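Long-range contacts in GCN5-related N-acetyltransferase (Kribbella flavida, PDB 4IUS), which probably transfers an acetyl or other acyl group from a carrier to an acceptor substrate, as enzymes of the GNAT family do: residues L114-P120 and L205-Y209; G122-V128 and A163-D169; A137-A141 and P172-A176. The protein carries 1 engineered substitution. All blocks are in the same frame, centred on the assembly; numbering follows the deposited sequence.

Contact 1: L114-P120 and L205-Y209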
loop_
_atom_site.group_PDB
_atom_site.type_symbol
_atom_site.label_atom_id
_atom_site.label_comp_id
_atom_site.label_asym_id
_atom_site.label_seq_id
_atom_site.Cartn_x
_atom_site.Cartn_y
_atom_site.Cartn_z
ATOM N N LEU A 114 0.293 19.327 1.031
ATOM C CA LEU A 114 0.499 18.790 -0.310
ATOM C C LEU A 114 0.826 19.931 -1.290
ATOM O O LEU A 114 0.200 21.002 -1.265
ATOM C CB LEU A 114 -0.758 18.091 -0.806
ATOM C CG LEU A 114 -0.686 17.490 -2.228
ATOM C CD1 LEU A 114 0.343 16.368 -2.316
ATOM C CD2 LEU A 114 -2.090 17.051 -2.615
ATOM N N LEU A 115 1.815 19.684 -2.148
ATOM C CA LEU A 115 2.239 20.600 -3.215
ATOM C C LEU A 115 2.086 19.858 -4.533
ATOM O O LEU A 115 2.625 18.757 -4.689
ATOM C CB LEU A 115 3.703 21.067 -3.009
ATOM C CG LEU A 115 4.062 21.692 -1.638
ATOM C CD1 LEU A 115 5.572 21.825 -1.360
ATOM C CD2 LEU A 115 3.391 23.052 -1.496
ATOM N N VAL A 116 1.241 20.374 -5.431
ATOM C CA VAL A 116 1.149 19.842 -6.776
ATOM C C VAL A 116 2.060 20.701 -7.650
ATOM O O VAL A 116 1.800 21.901 -7.791
ATOM C CB VAL A 116 -0.297 19.806 -7.310
ATOM C CG1 VAL A 116 -0.312 19.233 -8.722
ATOM C CG2 VAL A 116 -1.208 19.006 -6.368
ATOM N N PRO A 117 3.096 20.107 -8.269
ATOM C CA PRO A 117 3.987 20.880 -9.108
ATOM C C PRO A 117 3.308 21.479 -10.326
ATOM O O PRO A 117 2.244 21.025 -10.742
ATOM C CB PRO A 117 5.030 19.857 -9.567
ATOM C CG PRO A 117 4.944 18.735 -8.575
ATOM C CD PRO A 117 3.503 18.683 -8.208
ATOM N N GLU A 118 3.936 22.469 -10.921
ATOM C CA GLU A 118 3.474 22.982 -12.203
ATOM C C GLU A 118 3.597 21.899 -13.261
ATOM O O GLU A 118 4.574 21.151 -13.293
ATOM C CB GLU A 118 4.337 24.203 -12.578
ATOM C CG GLU A 118 4.071 24.802 -13.950
ATOM C CD GLU A 118 4.826 26.087 -14.259
ATOM O OE1 GLU A 118 5.652 26.531 -13.430
ATOM O OE2 GLU A 118 4.556 26.655 -15.352
ATOM N N PHE A 119 2.611 21.842 -14.151
ATOM C CA PHE A 119 2.615 20.874 -15.241
ATOM C C PHE A 119 3.366 21.462 -16.448
ATOM O O PHE A 119 3.089 22.613 -16.828
ATOM C CB PHE A 119 1.178 20.545 -15.654
ATOM C CG PHE A 119 0.483 19.528 -14.770
ATOM C CD1 PHE A 119 0.553 19.558 -13.391
ATOM C CD2 PHE A 119 -0.156 18.479 -15.363
ATOM C CE1 PHE A 119 -0.093 18.591 -12.651
ATOM C CE2 PHE A 119 -0.776 17.498 -14.625
ATOM C CZ PHE A 119 -0.750 17.561 -13.281
ATOM N N PRO A 120 4.302 20.695 -17.065
ATOM C CA PRO A 120 4.963 21.169 -18.266
ATOM C C PRO A 120 3.999 21.331 -19.439
ATOM O O PRO A 120 2.879 20.836 -19.416
ATOM C CB PRO A 120 5.990 20.087 -18.567
ATOM C CG PRO A 120 6.097 19.269 -17.360
ATOM C CD PRO A 120 4.826 19.399 -16.614
ATOM N N LEU A 205 4.011 14.037 -10.782
ATOM C CA LEU A 205 2.720 14.709 -11.068
ATOM C C LEU A 205 1.559 13.793 -10.782
ATOM O O LEU A 205 0.546 14.188 -10.203
ATOM C CB LEU A 205 2.628 15.227 -12.509
ATOM C CG LEU A 205 3.589 16.329 -12.910
ATOM C CD1 LEU A 205 3.245 16.706 -14.348
ATOM C CD2 LEU A 205 3.551 17.537 -11.993
ATOM N N ALA A 206 1.689 12.538 -11.210
ATOM C CA ALA A 206 0.627 11.564 -11.013
ATOM C C ALA A 206 0.354 11.354 -9.524
ATOM O O ALA A 206 -0.779 11.337 -9.050
ATOM C CB ALA A 206 0.955 10.251 -11.715
ATOM N N THR A 207 1.448 11.179 -8.787
ATOM C CA THR A 207 1.361 10.980 -7.329
ATOM C C THR A 207 0.676 12.165 -6.674
ATOM O O THR A 207 -0.238 12.002 -5.864
ATOM C CB THR A 207 2.753 10.789 -6.716
ATOM O OG1 THR A 207 3.398 9.665 -7.328
ATOM C CG2 THR A 207 2.674 10.544 -5.225
ATOM N N ALA A 208 1.080 13.374 -7.041
ATOM C CA ALA A 208 0.539 14.593 -6.454
ATOM C C ALA A 208 -0.940 14.742 -6.763
ATOM O O ALA A 208 -1.749 15.058 -5.905
ATOM C CB ALA A 208 1.352 15.804 -6.917
ATOM N N TYR A 209 -1.308 14.495 -8.023
ATOM C CA TYR A 209 -2.690 14.670 -8.448
ATOM C C TYR A 209 -3.600 13.607 -7.868
ATOM O O TYR A 209 -4.703 13.909 -7.446
ATOM C CB TYR A 209 -2.773 14.705 -10.004
ATOM C CG TYR A 209 -4.127 15.097 -10.519
ATOM C CD1 TYR A 209 -4.606 16.397 -10.367
ATOM C CD2 TYR A 209 -4.921 14.175 -11.194
ATOM C CE1 TYR A 209 -5.857 16.713 -10.826
ATOM C CE2 TYR A 209 -6.175 14.519 -11.653
ATOM C CZ TYR A 209 -6.637 15.804 -11.447
ATOM O OH TYR A 209 -7.902 16.164 -11.930
#
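L205 is the side chain around which the loop 114-120 folds: both of its methyls touch F119, CD1 also meeting P120 and CD2 P117. With CG set anti to the carbonyl carbon (chi1 -65°) and the chain extended beyond it, CD1 stands over the centre of the F119 ring, 3.9 Å from its centroid and only 6° off the normal, a face-on CH-pi contact. L205 CD1 also reaches the CD corner of P120, 3.9 Å away, while CD2 lies against P117, 3.7 Å from CB, and near the CE1 corner of F119. The helix carrying L205, 202-216, begins at the end of an R-x-x-G-x-G sequence, which in GNAT enzymes typically binds the acyl-CoA pyrophosphate and probably does so here; the irregular chain between strands 99-109 and 123-127 packs against this helix. One turn on, A208 offers a single methyl, whose CB sits 3.8 Å from P117 CD. V116 CG2, anti to its carbonyl carbon, comes alongside the same methyl at 4.1 Å from A208 CB. V116 CG1 and P117 O lie at the edge of the F119 ring. The carbonyl of L115 is buried against A208 CB without a polar partner.

Contact 2: G122-V128 and A163-D169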
loop_
_atom_site.group_PDB
_atom_site.type_symbol
_atom_site.label_atom_id
_atom_site.label_comp_id
_atom_site.label_asym_id
_atom_site.label_seq_id
_atom_site.Cartn_x
_atom_site.Cartn_y
_atom_site.Cartn_z
ATOM N N GLY A 122 1.977 20.724 -22.665
ATOM C CA GLY A 122 1.441 19.493 -23.256
ATOM C C GLY A 122 0.918 18.481 -22.266
ATOM O O GLY A 122 0.332 17.481 -22.685
ATOM N N VAL A 123 1.139 18.718 -20.971
ATOM C CA VAL A 123 0.839 17.720 -19.953
ATOM C C VAL A 123 -0.464 18.109 -19.240
ATOM O O VAL A 123 -0.640 19.252 -18.811
ATOM C CB VAL A 123 2.003 17.538 -18.948
ATOM C CG1 VAL A 123 1.690 16.454 -17.939
ATOM C CG2 VAL A 123 3.307 17.220 -19.652
ATOM N N THR A 124 -1.384 17.149 -19.133
ATOM C CA THR A 124 -2.666 17.370 -18.495
ATOM C C THR A 124 -2.934 16.187 -17.549
ATOM O O THR A 124 -2.231 15.177 -17.585
ATOM C CB THR A 124 -3.784 17.506 -19.559
ATOM O OG1 THR A 124 -3.897 16.271 -20.304
ATOM C CG2 THR A 124 -3.538 18.669 -20.535
ATOM N N ALA A 125 -3.974 16.286 -16.758
ATOM C CA ALA A 125 -4.372 15.224 -15.850
ATOM C C ALA A 125 -5.867 15.014 -15.891
ATOM O O ALA A 125 -6.614 15.972 -16.083
ATOM C CB ALA A 125 -3.990 15.540 -14.421
ATOM N N ALA A 126 -6.283 13.778 -15.668
ATOM C CA ALA A 126 -7.679 13.455 -15.557
ATOM C C ALA A 126 -7.856 12.277 -14.606
ATOM O O ALA A 126 -7.157 11.277 -14.701
ATOM C CB ALA A 126 -8.248 13.076 -16.931
ATOM N N VAL A 127 -8.867 12.326 -13.750
ATOM C CA VAL A 127 -9.263 11.206 -12.934
ATOM C C VAL A 127 -9.769 10.079 -13.848
ATOM O O VAL A 127 -10.470 10.318 -14.835
ATOM C CB VAL A 127 -10.363 11.629 -11.943
ATOM C CG1 VAL A 127 -11.686 11.850 -12.673
ATOM C CG2 VAL A 127 -10.507 10.610 -10.824
ATOM N N VAL A 128 -9.444 8.838 -13.518
ATOM C CA VAL A 128 -9.958 7.670 -14.232
ATOM C C VAL A 128 -11.469 7.584 -14.047
ATOM O O VAL A 128 -11.963 7.656 -12.924
ATOM C CB VAL A 128 -9.292 6.385 -13.725
ATOM C CG1 VAL A 128 -10.029 5.154 -14.166
ATOM C CG2 VAL A 128 -7.863 6.347 -14.189
ATOM N N ALA A 163 -8.115 6.351 -9.383
ATOM C CA ALA A 163 -6.845 6.482 -10.054
ATOM C C ALA A 163 -6.861 7.714 -10.936
ATOM O O ALA A 163 -7.920 8.252 -11.224
ATOM C CB ALA A 163 -6.464 5.216 -10.828
ATOM N N VAL A 164 -5.678 8.091 -11.413
ATOM C CA VAL A 164 -5.513 9.241 -12.304
ATOM C C VAL A 164 -4.599 8.848 -13.468
ATOM O O VAL A 164 -3.761 7.967 -13.325
ATOM C CB VAL A 164 -4.950 10.487 -11.557
ATOM C CG1 VAL A 164 -5.802 10.799 -10.330
ATOM C CG2 VAL A 164 -3.467 10.346 -11.237
ATOM N N LEU A 165 -4.787 9.533 -14.577
ATOM C CA LEU A 165 -3.868 9.466 -15.697
ATOM C C LEU A 165 -3.316 10.846 -15.966
ATOM O O LEU A 165 -4.056 11.839 -16.050
ATOM C CB LEU A 165 -4.610 8.949 -16.951
ATOM C CG LEU A 165 -5.046 7.473 -16.866
ATOM C CD1 LEU A 165 -5.939 7.115 -18.051
ATOM C CD2 LEU A 165 -3.855 6.512 -16.781
ATOM N N ILE A 166 -2.006 10.885 -16.151
ATOM C CA ILE A 166 -1.289 12.054 -16.644
ATOM C C ILE A 166 -1.092 11.821 -18.138
ATOM O O ILE A 166 -0.618 10.738 -18.540
ATOM C CB ILE A 166 0.069 12.225 -15.946
ATOM C CG1 ILE A 166 -0.070 12.353 -14.458
ATOM C CG2 ILE A 166 0.883 13.356 -16.557
ATOM C CD1 ILE A 166 -0.855 13.531 -14.025
ATOM N N ARG A 167 -1.475 12.796 -18.957
ATOM C CA ARG A 167 -1.419 12.670 -20.399
ATOM C C ARG A 167 -0.449 13.662 -20.982
ATOM O O ARG A 167 -0.328 14.785 -20.499
ATOM C CB ARG A 167 -2.792 12.892 -20.978
ATOM C CG ARG A 167 -3.887 12.067 -20.288
ATOM C CD ARG A 167 -4.868 12.914 -19.490
ATOM N NE ARG A 167 -5.470 13.845 -20.439
ATOM C CZ ARG A 167 -6.399 13.511 -21.326
ATOM N NH1 ARG A 167 -6.777 14.373 -22.280
ATOM N NH2 ARG A 167 -6.978 12.317 -21.251
HETATM N N MSE A 168 0.221 13.234 -22.027
HETATM C CA MSE A 168 1.065 14.095 -22.821
HETATM C C MSE A 168 0.450 14.180 -24.220
HETATM O O MSE A 168 0.260 13.138 -24.880
HETATM C CB MSE A 168 2.480 13.517 -22.847
HETATM C CG MSE A 168 3.465 14.300 -23.679
HETATM SE SE MSE A 168 3.889 16.076 -23.051
HETATM C CE MSE A 168 5.234 15.566 -21.744
ATOM N N ASP A 169 0.095 15.375 -24.631
ATOM C CA ASP A 169 -0.587 15.567 -25.897
ATOM C C ASP A 169 -1.758 14.570 -26.018
ATOM O O ASP A 169 -2.022 14.021 -27.091
ATOM C CB ASP A 169 0.399 15.460 -27.062
ATOM C CG ASP A 169 1.454 16.524 -27.023
ATOM O OD1 ASP A 169 1.136 17.677 -26.632
ATOM O OD2 ASP A 169 2.583 16.200 -27.372
HETATM O O HOH W 1 -10.944 6.568 -10.519
#
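V123 and I166 press together at the tight end of this strand pair, V123 CG1 lying 3.5 Å from I166 CG2, closer than carbons usually approach. Both methyls are set anti to their own backbone N, and the two side chains meet at a slant on the face that also carries A125 and V164. A125 adds only its methyl, with CB 3.7 Å from I166 CD1. This face is covered in large part by helix 202-216, through L202 on V123, A206 on I166 and Y209 on A125 and V164.

The backbone beneath is an antiparallel ladder, the two axes 4.6 Å apart. T124 with R167 and A126 with L165 are hydrogen-bonded pairs, alternating with the non-hydrogen-bonded pairs V123-M168, A125-I166 and V127-V164. It joins strand 123-127, outermost in the mixed sheet characteristic of the GNAT fold, to strand 161-168. L165 N reaches A126 O at 2.9 Å in an almost straight bond (177°).

On the other face the T124-R167 end is the solvent side, whereas L165 is buried beneath helix 131-141. T124 OG1 occupies the crowded position between N and the carbonyl carbon (chi1 63°), which turns it toward R167, and in one of the two deposited R167 conformers NE donates to it at 2.9 Å, a bond therefore perhaps not permanent. The hydroxyl meets the guanidinium at its edge and in its plane, while the bent arginine chain brings CD alongside A126 CB.

Toward helix 131-141 the ladder ends with one bond, V128 N to A163 O at 2.8 Å, made from above the carbonyl plane, and V128 CG2 packs 3.8 Å from A163 CB. A water bridges the two segments, donating to V128 O and accepting from A163 N. At the opposite end, D169 N bonds to the carbonyl of G122.

Contact 3: A137-A141 and P172-A176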
loop_
_atom_site.group_PDB
_atom_site.type_symbol
_atom_site.label_atom_id
_atom_site.label_comp_id
_atom_site.label_asym_id
_atom_site.label_seq_id
_atom_site.Cartn_x
_atom_site.Cartn_y
_atom_site.Cartn_z
ATOM N N ALA A 137 -4.400 2.600 -16.884
ATOM C CA ALA A 137 -3.652 2.827 -15.631
ATOM C C ALA A 137 -2.904 1.573 -15.206
ATOM O O ALA A 137 -1.713 1.604 -14.908
ATOM C CB ALA A 137 -4.571 3.308 -14.518
ATOM N N ASN A 138 -3.588 0.438 -15.214
ATOM C CA ASN A 138 -2.964 -0.821 -14.785
ATOM C C ASN A 138 -1.828 -1.219 -15.729
ATOM O O ASN A 138 -0.802 -1.712 -15.271
ATOM C CB ASN A 138 -3.996 -1.942 -14.712
ATOM C CG ASN A 138 -4.988 -1.758 -13.595
ATOM O OD1 ASN A 138 -4.784 -0.929 -12.675
ATOM N ND2 ASN A 138 -6.088 -2.534 -13.631
ATOM N N ALA A 139 -2.004 -0.997 -17.026
ATOM C CA ALA A 139 -0.983 -1.303 -18.005
ATOM C C ALA A 139 0.239 -0.419 -17.811
ATOM O O ALA A 139 1.379 -0.907 -17.944
ATOM C CB ALA A 139 -1.520 -1.179 -19.415
ATOM N N ILE A 140 0.058 0.876 -17.536
ATOM C CA ILE A 140 1.198 1.780 -17.359
ATOM C C ILE A 140 1.992 1.404 -16.127
ATOM O O ILE A 140 3.216 1.367 -16.184
ATOM C CB ILE A 140 0.760 3.253 -17.338
ATOM C CG1 ILE A 140 0.139 3.673 -18.676
ATOM C CG2 ILE A 140 1.895 4.141 -16.842
ATOM C CD1 ILE A 140 -0.659 4.966 -18.586
ATOM N N ALA A 141 1.304 1.106 -15.024
ATOM C CA ALA A 141 1.932 0.718 -13.746
ATOM C C ALA A 141 2.401 -0.741 -13.716
ATOM O O ALA A 141 3.107 -1.105 -12.818
ATOM C CB ALA A 141 0.946 0.925 -12.625
ATOM N N PRO A 172 -2.225 8.916 -22.454
ATOM C CA PRO A 172 -1.789 8.591 -21.084
ATOM C C PRO A 172 -0.391 8.073 -21.028
ATOM O O PRO A 172 -0.042 7.144 -21.757
ATOM C CB PRO A 172 -2.773 7.520 -20.631
ATOM C CG PRO A 172 -3.937 7.662 -21.518
ATOM C CD PRO A 172 -3.436 8.170 -22.840
ATOM N N VAL A 173 0.415 8.671 -20.168
ATOM C CA VAL A 173 1.824 8.323 -20.015
ATOM C C VAL A 173 2.277 8.033 -18.579
ATOM O O VAL A 173 3.372 7.518 -18.382
ATOM C CB VAL A 173 2.784 9.350 -20.654
ATOM C CG1 VAL A 173 2.550 9.466 -22.165
ATOM C CG2 VAL A 173 2.645 10.717 -19.986
ATOM N N ALA A 174 1.437 8.383 -17.603
ATOM C CA ALA A 174 1.789 8.137 -16.192
ATOM C C ALA A 174 0.503 7.994 -15.413
ATOM O O ALA A 174 -0.565 8.424 -15.855
ATOM C CB ALA A 174 2.666 9.221 -15.592
ATOM N N THR A 175 0.622 7.367 -14.245
ATOM C CA THR A 175 -0.550 7.057 -13.462
ATOM C C THR A 175 -0.202 6.949 -11.973
ATOM O O THR A 175 0.958 6.756 -11.613
ATOM C CB THR A 175 -1.163 5.696 -13.947
ATOM O OG1 THR A 175 -2.441 5.497 -13.316
ATOM C CG2 THR A 175 -0.310 4.494 -13.673
ATOM N N ALA A 176 -1.213 7.058 -11.131
ATOM C CA ALA A 176 -1.154 6.780 -9.690
ATOM C C ALA A 176 -2.584 6.523 -9.214
ATOM O O ALA A 176 -3.524 6.914 -9.872
ATOM C CB ALA A 176 -0.536 7.958 -8.913
#
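I140 and T175 bury the most surface here, and they meet through their methyl groups: I140 CG2 lies 3.9 Å from T175 CG2, the two side chains crossing at a slant. I140 has CG2 anti to the backbone N, directed at the strand, and CG1 anti to the carbonyl carbon (chi1 -63°). Its extended chi2 then carries CD1 in the other direction along the strand to P172; these two side chains cross at about a right angle, I140 CD1 3.9 Å from P172 CB. One isoleucine thus spans from P172 to T175, with CG2 also resting over the A174 backbone.

T175 divides its polar and apolar ends. OG1 is anti to the backbone N (chi1 -171°), where it donates a hydrogen bond to V164 O on the neighbouring strand. In that position OG1 passes 3.3 Å from A137 CB, a plain van der Waals contact. CG2 faces the helix and nestles between A137, I140 and A141, with A137 O at 3.4 Å and A141 CB at 3.9 Å. A137 and A141, one helical turn apart and linked by the bond from A141 N to A137 O, thereby bring small methyls to either end of the threonine.

The axes of 137-141 and 172-176 cross at 93°, 7.6 Å apart. Helix 131-141 is probably the first helix of the GNAT core, packed on the hairpin of strands 161-168 and 171-179. L165 of the adjacent strand completes the patch, touching A137, I140, P172 and T175. V173 and A174 both face I166 in a classic beta bulge, and their side chains turn away from the helix. Between these segments the contact is mainly van der Waals, while the threonine hydroxyl is spent on joining strand to strand within the sheet.

The three contacts lie on one side of the chain's centre and share one mixed sheet. Contact 2, between strands 123-127 and 161-168, lies at one edge of the sheet; helix 202-216 in contact 1 covers one face and helix 131-141 in contact 3 the other. Contacts 2 and 3 are about 9 Å apart between centres, contacts 1 and 2 about 11 Å, and contacts 1 and 3 about 15 Å. Along the chain, contacts 2 and 3 interleave, with both falling between the two segments of contact 1. A206 meets both I166 and A176, so the helix of contact 1 bears on the strands of the other two, a helix-sheet-helix sandwich consistent with the GNAT fold.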